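Local coordinates for protein indole-3-acetic acid-amido synthetase GH3.15 (PDB 6E1Q) that joins glutamine, and possibly cysteine, to the auxin precursor indole-3-butyric acid at the expense of ATP, and likewise conjugates the herbicide 2,4-DB, at residues E43-F48 and G400-R405; D75-A78 and D84-C87; R149-K152 and M158-T161. One frame throughout, in Å; residues are numbered along the deposited sequence. Where two conformers were deposited one is given.

Contact 1: E43-F48 and G400-R405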
loop_
_atom_site.group_PDB
_atom_site.type_symbol
_atom_site.label_atom_id
_atom_site.label_comp_id
_atom_site.label_asym_id
_atom_site.label_seq_id
_atom_site.Cartn_x
_atom_site.Cartn_y
_atom_site.Cartn_z
ATOM N N GLU A 43 4.905 -31.778 6.264
ATOM C CA GLU A 43 6.190 -32.118 5.662
ATOM C C GLU A 43 7.233 -31.063 5.994
ATOM O O GLU A 43 8.367 -31.390 6.342
ATOM C CB GLU A 43 6.049 -32.272 4.146
ATOM C CG GLU A 43 7.384 -32.355 3.444
ATOM C CD GLU A 43 7.273 -32.567 1.941
ATOM O OE1 GLU A 43 6.285 -33.177 1.461
ATOM O OE2 GLU A 43 8.193 -32.117 1.237
ATOM N N TYR A 44 6.845 -29.788 5.945
ATOM C CA TYR A 44 7.808 -28.713 6.172
ATOM C C TYR A 44 8.368 -28.747 7.593
ATOM O O TYR A 44 9.588 -28.742 7.794
ATOM C CB TYR A 44 7.164 -27.350 5.887
ATOM C CG TYR A 44 8.198 -26.245 5.879
ATOM C CD1 TYR A 44 8.890 -25.943 4.716
ATOM C CD2 TYR A 44 8.525 -25.543 7.043
ATOM C CE1 TYR A 44 9.856 -24.968 4.692
ATOM C CE2 TYR A 44 9.495 -24.556 7.025
ATOM C CZ TYR A 44 10.152 -24.272 5.838
ATOM O OH TYR A 44 11.125 -23.308 5.769
ATOM N N LEU A 45 7.491 -28.770 8.596
ATOM C CA LEU A 45 7.966 -28.615 9.970
ATOM C C LEU A 45 8.659 -29.876 10.466
ATOM O O LEU A 45 9.683 -29.797 11.157
ATOM C CB LEU A 45 6.803 -28.237 10.887
ATOM C CG LEU A 45 7.137 -27.317 12.055
ATOM C CD1 LEU A 45 7.946 -26.124 11.558
ATOM C CD2 LEU A 45 5.851 -26.876 12.742
ATOM N N ARG A 46 8.121 -31.048 10.117
ATOM C CA ARG A 46 8.686 -32.299 10.609
ATOM C C ARG A 46 10.121 -32.478 10.127
ATOM O O ARG A 46 10.958 -33.041 10.844
ATOM C CB ARG A 46 7.807 -33.479 10.173
ATOM C CG ARG A 46 8.453 -34.860 10.313
ATOM C CD ARG A 46 8.566 -35.577 8.968
ATOM N NE ARG A 46 7.259 -35.778 8.346
ATOM C CZ ARG A 46 7.046 -35.816 7.033
ATOM N NH1 ARG A 46 8.054 -35.653 6.187
ATOM N NH2 ARG A 46 5.819 -36.001 6.564
ATOM N N GLY A 47 10.430 -31.982 8.928
ATOM C CA GLY A 47 11.778 -32.087 8.408
ATOM C C GLY A 47 12.814 -31.365 9.240
ATOM O O GLY A 47 13.998 -31.726 9.201
ATOM N N PHE A 48 12.401 -30.363 10.006
ATOM C CA PHE A 48 13.314 -29.618 10.862
ATOM C C PHE A 48 13.176 -29.951 12.338
ATOM O O PHE A 48 14.172 -29.950 13.056
ATOM C CB PHE A 48 13.106 -28.106 10.671
ATOM C CG PHE A 48 13.466 -27.614 9.296
ATOM C CD1 PHE A 48 14.767 -27.731 8.820
ATOM C CD2 PHE A 48 12.512 -27.017 8.488
ATOM C CE1 PHE A 48 15.108 -27.286 7.550
ATOM C CE2 PHE A 48 12.846 -26.560 7.208
ATOM C CZ PHE A 48 14.146 -26.696 6.740
ATOM N N GLY A 400 1.052 -21.726 7.167
ATOM C CA GLY A 400 2.148 -22.482 6.590
ATOM C C GLY A 400 3.436 -21.733 6.312
ATOM O O GLY A 400 4.257 -22.229 5.536
ATOM N N LEU A 401 3.658 -20.571 6.922
ATOM C CA LEU A 401 4.955 -19.900 6.863
ATOM C C LEU A 401 5.639 -19.961 8.227
ATOM O O LEU A 401 4.999 -19.763 9.269
ATOM C CB LEU A 401 4.800 -18.449 6.417
ATOM C CG LEU A 401 4.113 -18.302 5.054
ATOM C CD1 LEU A 401 3.939 -16.840 4.718
ATOM C CD2 LEU A 401 4.915 -19.017 3.967
ATOM N N TYR A 402 6.948 -20.223 8.214
ATOM C CA TYR A 402 7.728 -20.416 9.427
ATOM C C TYR A 402 8.997 -19.590 9.306
ATOM O O TYR A 402 9.790 -19.810 8.385
ATOM C CB TYR A 402 8.041 -21.901 9.626
ATOM C CG TYR A 402 6.787 -22.736 9.622
ATOM C CD1 TYR A 402 6.044 -22.903 10.786
ATOM C CD2 TYR A 402 6.324 -23.329 8.449
ATOM C CE1 TYR A 402 4.890 -23.657 10.791
ATOM C CE2 TYR A 402 5.164 -24.095 8.441
ATOM C CZ TYR A 402 4.454 -24.248 9.620
ATOM O OH TYR A 402 3.299 -24.984 9.652
ATOM N N ARG A 403 9.163 -18.623 10.209
ATOM C CA ARG A 403 10.336 -17.742 10.247
ATOM C C ARG A 403 10.626 -17.159 8.870
ATOM O O ARG A 403 11.711 -17.311 8.304
ATOM C CB ARG A 403 11.567 -18.464 10.792
ATOM C CG ARG A 403 11.272 -19.281 12.030
ATOM C CD ARG A 403 12.542 -19.733 12.707
ATOM N NE ARG A 403 13.143 -18.664 13.496
ATOM C CZ ARG A 403 14.394 -18.683 13.944
ATOM N NH1 ARG A 403 15.184 -19.716 13.667
ATOM N NH2 ARG A 403 14.852 -17.672 14.663
ATOM N N TYR A 404 9.622 -16.469 8.350
ATOM C CA TYR A 404 9.600 -16.044 6.966
ATOM C C TYR A 404 9.870 -14.547 6.910
ATOM O O TYR A 404 9.251 -13.764 7.641
ATOM C CB TYR A 404 8.247 -16.403 6.342
ATOM C CG TYR A 404 7.944 -15.797 4.991
ATOM C CD1 TYR A 404 7.434 -14.497 4.886
ATOM C CD2 TYR A 404 8.109 -16.539 3.817
ATOM C CE1 TYR A 404 7.119 -13.943 3.645
ATOM C CE2 TYR A 404 7.805 -15.985 2.568
ATOM C CZ TYR A 404 7.307 -14.693 2.490
ATOM O OH TYR A 404 6.986 -14.132 1.267
ATOM N N ARG A 405 10.792 -14.159 6.052
ATOM C CA ARG A 405 11.213 -12.775 5.959
ATOM C C ARG A 405 10.226 -11.997 5.104
ATOM O O ARG A 405 9.974 -12.348 3.949
ATOM C CB ARG A 405 12.625 -12.694 5.389
ATOM C CG ARG A 405 13.679 -13.074 6.419
ATOM C CD ARG A 405 15.035 -13.241 5.756
ATOM N NE ARG A 405 15.536 -11.959 5.281
ATOM C CZ ARG A 405 16.605 -11.823 4.508
ATOM N NH1 ARG A 405 17.287 -12.898 4.131
ATOM N NH2 ARG A 405 16.992 -10.614 4.119
HETATM O O HOH W 1 11.534 -21.923 7.922
#
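Y44 is the first residue of helix 43-48 to meet the loop 400-403, which leads into strand 404-416 through a G1 beta bulge at R403 and Y404, both facing V395. It does so through its CD2 atom, 3.4 Å from CD2 of Y402. The two rings are nearly parallel, their planes 12° apart, yet they are slid past one another until the centroids stand 5.5 Å apart and hardly overlap. With CG of Y44 anti to the backbone N (chi1 -170°), the ring runs out from the helix alongside that of Y402, in the opposite direction. Its hydroxyl thereby reaches a water lying in the ring plane, 2.6 Å from OH of Y44. The water oxygen accepts from OH of Y44 and donates to O of Y402, 2.8 Å from that carbonyl oxygen. Y73 of helix 67-78 packs against Y44 edge-to-face.

L45 follows, and its CD1 methyl sits over one face of Y402, 4.0 Å from the ring centroid and 18° off the normal, a CH-pi contact. At its far end the Y402 phenol is hydrogen-bonded to the backbone O of I86. Further along, CE2 of F48 lies over one face of the Y44 ring, toward its rim. Y44, L45 and Y402 are buried, a small hydrophobic join between the N-terminal and central parts of the GH3 fold. The chemistry implies that both phenols, though sunk among apolar groups, have polar partners, one through a water and one directly.

Contact 2: D75-A78 and D84-C87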
loop_
_atom_site.group_PDB
_atom_site.type_symbol
_atom_site.label_atom_id
_atom_site.label_comp_id
_atom_site.label_asym_id
_atom_site.label_seq_id
_atom_site.Cartn_x
_atom_site.Cartn_y
_atom_site.Cartn_z
ATOM N N ASP A 75 4.197 -24.089 -5.011
ATOM C CA ASP A 75 3.944 -24.609 -6.352
ATOM C C ASP A 75 3.415 -26.040 -6.288
ATOM O O ASP A 75 2.513 -26.411 -7.050
ATOM C CB ASP A 75 5.223 -24.541 -7.204
ATOM C CG ASP A 75 5.574 -23.113 -7.655
ATOM O OD1 ASP A 75 4.674 -22.243 -7.755
ATOM O OD2 ASP A 75 6.769 -22.860 -7.924
ATOM N N ARG A 76 3.958 -26.865 -5.387
ATOM C CA ARG A 76 3.470 -28.241 -5.306
ATOM C C ARG A 76 2.029 -28.287 -4.821
ATOM O O ARG A 76 1.236 -29.102 -5.314
ATOM C CB ARG A 76 4.379 -29.115 -4.426
ATOM C CG ARG A 76 5.834 -29.161 -4.935
ATOM C CD ARG A 76 6.837 -29.864 -4.014
ATOM N NE ARG A 76 6.323 -31.044 -3.333
ATOM C CZ ARG A 76 6.719 -31.447 -2.134
ATOM N NH1 ARG A 76 7.604 -30.731 -1.442
ATOM N NH2 ARG A 76 6.208 -32.547 -1.608
ATOM N N ILE A 77 1.661 -27.421 -3.869
ATOM C CA ILE A 77 0.261 -27.404 -3.457
ATOM C C ILE A 77 -0.613 -26.926 -4.608
ATOM O O ILE A 77 -1.692 -27.485 -4.873
ATOM C CB ILE A 77 0.079 -26.525 -2.204
ATOM C CG1 ILE A 77 0.671 -27.209 -0.969
ATOM C CG2 ILE A 77 -1.398 -26.178 -2.005
ATOM C CD1 ILE A 77 1.103 -26.228 0.145
ATOM N N ALA A 78 -0.154 -25.889 -5.314
ATOM C CA ALA A 78 -0.882 -25.390 -6.472
ATOM C C ALA A 78 -1.116 -26.490 -7.493
ATOM O O ALA A 78 -2.118 -26.456 -8.229
ATOM C CB ALA A 78 -0.114 -24.230 -7.108
ATOM N N ASP A 84 -0.909 -30.278 3.833
ATOM C CA ASP A 84 -0.009 -30.666 4.917
ATOM C C ASP A 84 1.452 -30.743 4.499
ATOM O O ASP A 84 2.280 -31.197 5.297
ATOM C CB ASP A 84 -0.446 -31.998 5.557
ATOM C CG ASP A 84 -0.281 -33.206 4.633
ATOM O OD1 ASP A 84 0.571 -33.194 3.724
ATOM O OD2 ASP A 84 -1.008 -34.198 4.841
ATOM N N LEU A 85 1.793 -30.360 3.267
ATOM C CA LEU A 85 3.184 -30.004 3.005
ATOM C C LEU A 85 3.637 -28.918 3.977
ATOM O O LEU A 85 4.785 -28.924 4.438
ATOM C CB LEU A 85 3.357 -29.508 1.563
ATOM C CG LEU A 85 3.041 -30.407 0.369
ATOM C CD1 LEU A 85 3.811 -29.964 -0.888
ATOM C CD2 LEU A 85 3.312 -31.852 0.673
ATOM N N ILE A 86 2.752 -27.964 4.285
ATOM C CA ILE A 86 3.115 -26.814 5.109
ATOM C C ILE A 86 2.114 -26.518 6.219
ATOM O O ILE A 86 2.478 -25.858 7.210
ATOM C CB ILE A 86 3.304 -25.548 4.234
ATOM C CG1 ILE A 86 1.969 -25.163 3.588
ATOM C CG2 ILE A 86 4.387 -25.749 3.196
ATOM C CD1 ILE A 86 1.984 -23.861 2.822
ATOM N N CYS A 87 0.865 -26.961 6.130
ATOM C CA CYS A 87 -0.172 -26.494 7.039
ATOM C C CYS A 87 -1.111 -27.638 7.387
ATOM O O CYS A 87 -1.504 -28.418 6.514
ATOM C CB CYS A 87 -0.962 -25.325 6.412
ATOM S SG CYS A 87 -2.029 -24.466 7.578
#
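The guanidinium of R76 carries the CD1 methyl of L85 over one face, with the methyl centred 3.4 Å above the plane and CZ of R76 its closest atom, 3.5 Å from CD1 of L85. Its nitrogens are engaged by carboxylates: NE forms a salt bridge with E81, and NH1 one with E43 of helix 43-49. These two acids probably fix the rotation of the group and keep its flat side presented to the leucine. The arginine chain bends at chi3 (38°), which folds the guanidinium back over the methyl. CB of R76 also touches that methyl, 3.7 Å from CD1 of L85.

Helix 67-78 ends here, and the chain folds back on the helix's last turn through a short 3-10 segment before entering strand 91-97. The turn lies within the GH3 N-terminal domain, a member of the ANL clan of adenylating enzymes. No hydrogen bond joins the two segments, which meet through side chains; backbone bonds of D84 and L85 go to helix 43-49.

Deeper in, I77 and L85 run past each other in opposite directions, with CG1 of I77 4.2 Å from CD1 of L85, a looser approach. The delta methyls of the two isoleucines are closer, CD1 of I77 lying 3.7 Å from CD1 of I86. I86 holds CG1 between its backbone N and carbonyl carbon (chi1 65°), a setting that carries CD1 back to the helix, while P109 of strand 105-111 also packs against its side chain.

Contact 3: R149-K152 and M158-T161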
loop_
_atom_site.group_PDB
_atom_site.type_symbol
_atom_site.label_atom_id
_atom_site.label_comp_id
_atom_site.label_asym_id
_atom_site.label_seq_id
_atom_site.Cartn_x
_atom_site.Cartn_y
_atom_site.Cartn_z
ATOM N N ARG A 149 -9.189 -9.074 -13.059
ATOM C CA ARG A 149 -9.086 -10.482 -13.409
ATOM C C ARG A 149 -8.667 -11.271 -12.176
ATOM O O ARG A 149 -8.166 -10.716 -11.186
ATOM C CB ARG A 149 -8.094 -10.722 -14.561
ATOM C CG ARG A 149 -6.666 -10.441 -14.178
ATOM C CD ARG A 149 -5.650 -10.805 -15.265
ATOM N NE ARG A 149 -4.339 -10.899 -14.626
ATOM C CZ ARG A 149 -3.168 -10.868 -15.251
ATOM N NH1 ARG A 149 -3.110 -10.746 -16.575
ATOM N NH2 ARG A 149 -2.049 -10.948 -14.533
ATOM N N GLU A 150 -8.890 -12.578 -12.262
ATOM C CA GLU A 150 -8.487 -13.551 -11.261
ATOM C C GLU A 150 -8.137 -14.832 -12.010
ATOM O O GLU A 150 -8.315 -14.925 -13.226
ATOM C CB GLU A 150 -9.592 -13.777 -10.221
ATOM C CG GLU A 150 -10.967 -13.981 -10.839
ATOM C CD GLU A 150 -12.000 -14.516 -9.854
ATOM O OE1 GLU A 150 -11.835 -14.296 -8.633
ATOM O OE2 GLU A 150 -12.981 -15.152 -10.307
ATOM N N SER A 151 -7.630 -15.825 -11.285
ATOM C CA SER A 151 -7.244 -17.074 -11.930
ATOM C C SER A 151 -7.416 -18.214 -10.936
ATOM O O SER A 151 -7.858 -18.014 -9.798
ATOM C CB SER A 151 -5.810 -16.977 -12.468
ATOM O OG SER A 151 -4.907 -16.530 -11.460
ATOM N N LYS A 152 -7.081 -19.425 -11.375
ATOM C CA LYS A 152 -7.005 -20.555 -10.457
ATOM C C LYS A 152 -5.828 -21.448 -10.828
ATOM O O LYS A 152 -5.386 -21.476 -11.979
ATOM C CB LYS A 152 -8.311 -21.385 -10.395
ATOM C CG LYS A 152 -9.027 -21.668 -11.683
ATOM C CD LYS A 152 -10.404 -22.253 -11.366
ATOM C CE LYS A 152 -10.801 -23.366 -12.334
ATOM N NZ LYS A 152 -11.328 -22.875 -13.643
ATOM N N MET A 158 -8.517 -21.184 -5.958
ATOM C CA MET A 158 -8.706 -19.821 -6.431
ATOM C C MET A 158 -7.512 -18.960 -6.041
ATOM O O MET A 158 -6.865 -19.168 -5.013
ATOM C CB MET A 158 -9.990 -19.198 -5.870
ATOM C CG MET A 158 -11.293 -19.655 -6.540
ATOM S SD MET A 158 -11.343 -19.577 -8.361
ATOM C CE MET A 158 -11.386 -17.799 -8.633
ATOM N N VAL A 159 -7.229 -17.981 -6.882
ATOM C CA VAL A 159 -6.132 -17.047 -6.692
ATOM C C VAL A 159 -6.725 -15.642 -6.640
ATOM O O VAL A 159 -7.316 -15.186 -7.618
ATOM C CB VAL A 159 -5.111 -17.171 -7.828
ATOM C CG1 VAL A 159 -4.027 -16.244 -7.593
ATOM C CG2 VAL A 159 -4.561 -18.583 -7.893
ATOM N N ARG A 160 -6.559 -14.950 -5.520
ATOM C CA ARG A 160 -7.235 -13.669 -5.326
ATOM C C ARG A 160 -6.346 -12.734 -4.535
ATOM O O ARG A 160 -5.350 -13.154 -3.941
ATOM C CB ARG A 160 -8.560 -13.815 -4.566
ATOM C CG ARG A 160 -9.637 -14.564 -5.297
ATOM C CD ARG A 160 -10.880 -14.638 -4.445
ATOM N NE ARG A 160 -11.973 -15.225 -5.200
ATOM C CZ ARG A 160 -12.593 -16.339 -4.842
ATOM N NH1 ARG A 160 -12.223 -16.968 -3.732
ATOM N NH2 ARG A 160 -13.577 -16.820 -5.588
ATOM N N THR A 161 -6.739 -11.456 -4.503
ATOM C CA THR A 161 -6.079 -10.495 -3.625
ATOM C C THR A 161 -6.602 -10.650 -2.208
ATOM O O THR A 161 -7.678 -11.215 -1.970
ATOM C CB THR A 161 -6.291 -9.053 -4.094
ATOM O OG1 THR A 161 -7.692 -8.738 -4.094
ATOM C CG2 THR A 161 -5.738 -8.871 -5.519
#
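V159 and S151 form the tight part of this contact, a hydrogen-bonded antiparallel pair in which N of V159 donates to O of S151 over 3.0 Å. The bond is moderately bent, with an angle of 145° at the hydrogen, and the donor is tilted 32° out of the carbonyl plane. On the face of the sheet that these two residues share, OG of S151 comes within 3.7 Å of CB of V159. The valine is buried, and it also packs on T153 and on T96 of strand 91-97. Next along, K152 and M158 are a non-hydrogen-bonded pair, their CA atoms only 4.4 Å apart.

The two strands make a beta hairpin at the border of a four-stranded mixed sheet in the GH3 N-terminal domain. Strand 158-160 pairs with 91-97 on its other side, which leaves 151-152 as an outermost strand of the chain's sheet. T161 then N-caps the helix that follows, helix 162-172.

In contrast to the buried valine, the exposed side chains of E150 and K152 are held more loosely. Sulfur touches the lysine only distantly, SD of M158 being 4.1 Å from CB of K152, while the rest of the lysine chain turns off from its hairpin partner. E150 and R160 extend alongside each other in a common direction, carboxylate and guanidinium planes 41° apart. Their salt bridge is long, 3.6 Å between OE1 of E150 and NE of R160, and reaches the guanidinium at its edge. Between them M158 packs more closely: its chain bends at chi2 and again at chi3, folding the methyl back over the carboxylate, so that CE of M158 is 3.5 Å from both OE1 and OE2 of E150. CG of M158 rests over one face of the guanidinium. K168 stands close to NH2 of R160, a like charge that the carboxylate may partly offset.

Overall arrangement
Contact 1 brings together segments more than 350 residues apart, and the loop it closes encloses both others; contacts 2 and 3 follow in series, each a short return within the GH3 N-terminal domain. Contacts 1 and 2 are neighbours, their centres 11 Å apart, joined where Y44 N probably bonds to L85 O and where G400 O packs on I86. Thus the turn after helix 67-78 borders both helix 43-49 and the central-domain loop. Contact 3 is separate, with centres about 17 Å from contact 2 and 25 Å from contact 1, and its hairpin shares a sheet with strand 91-97, whose end carries the ATP-binding S97.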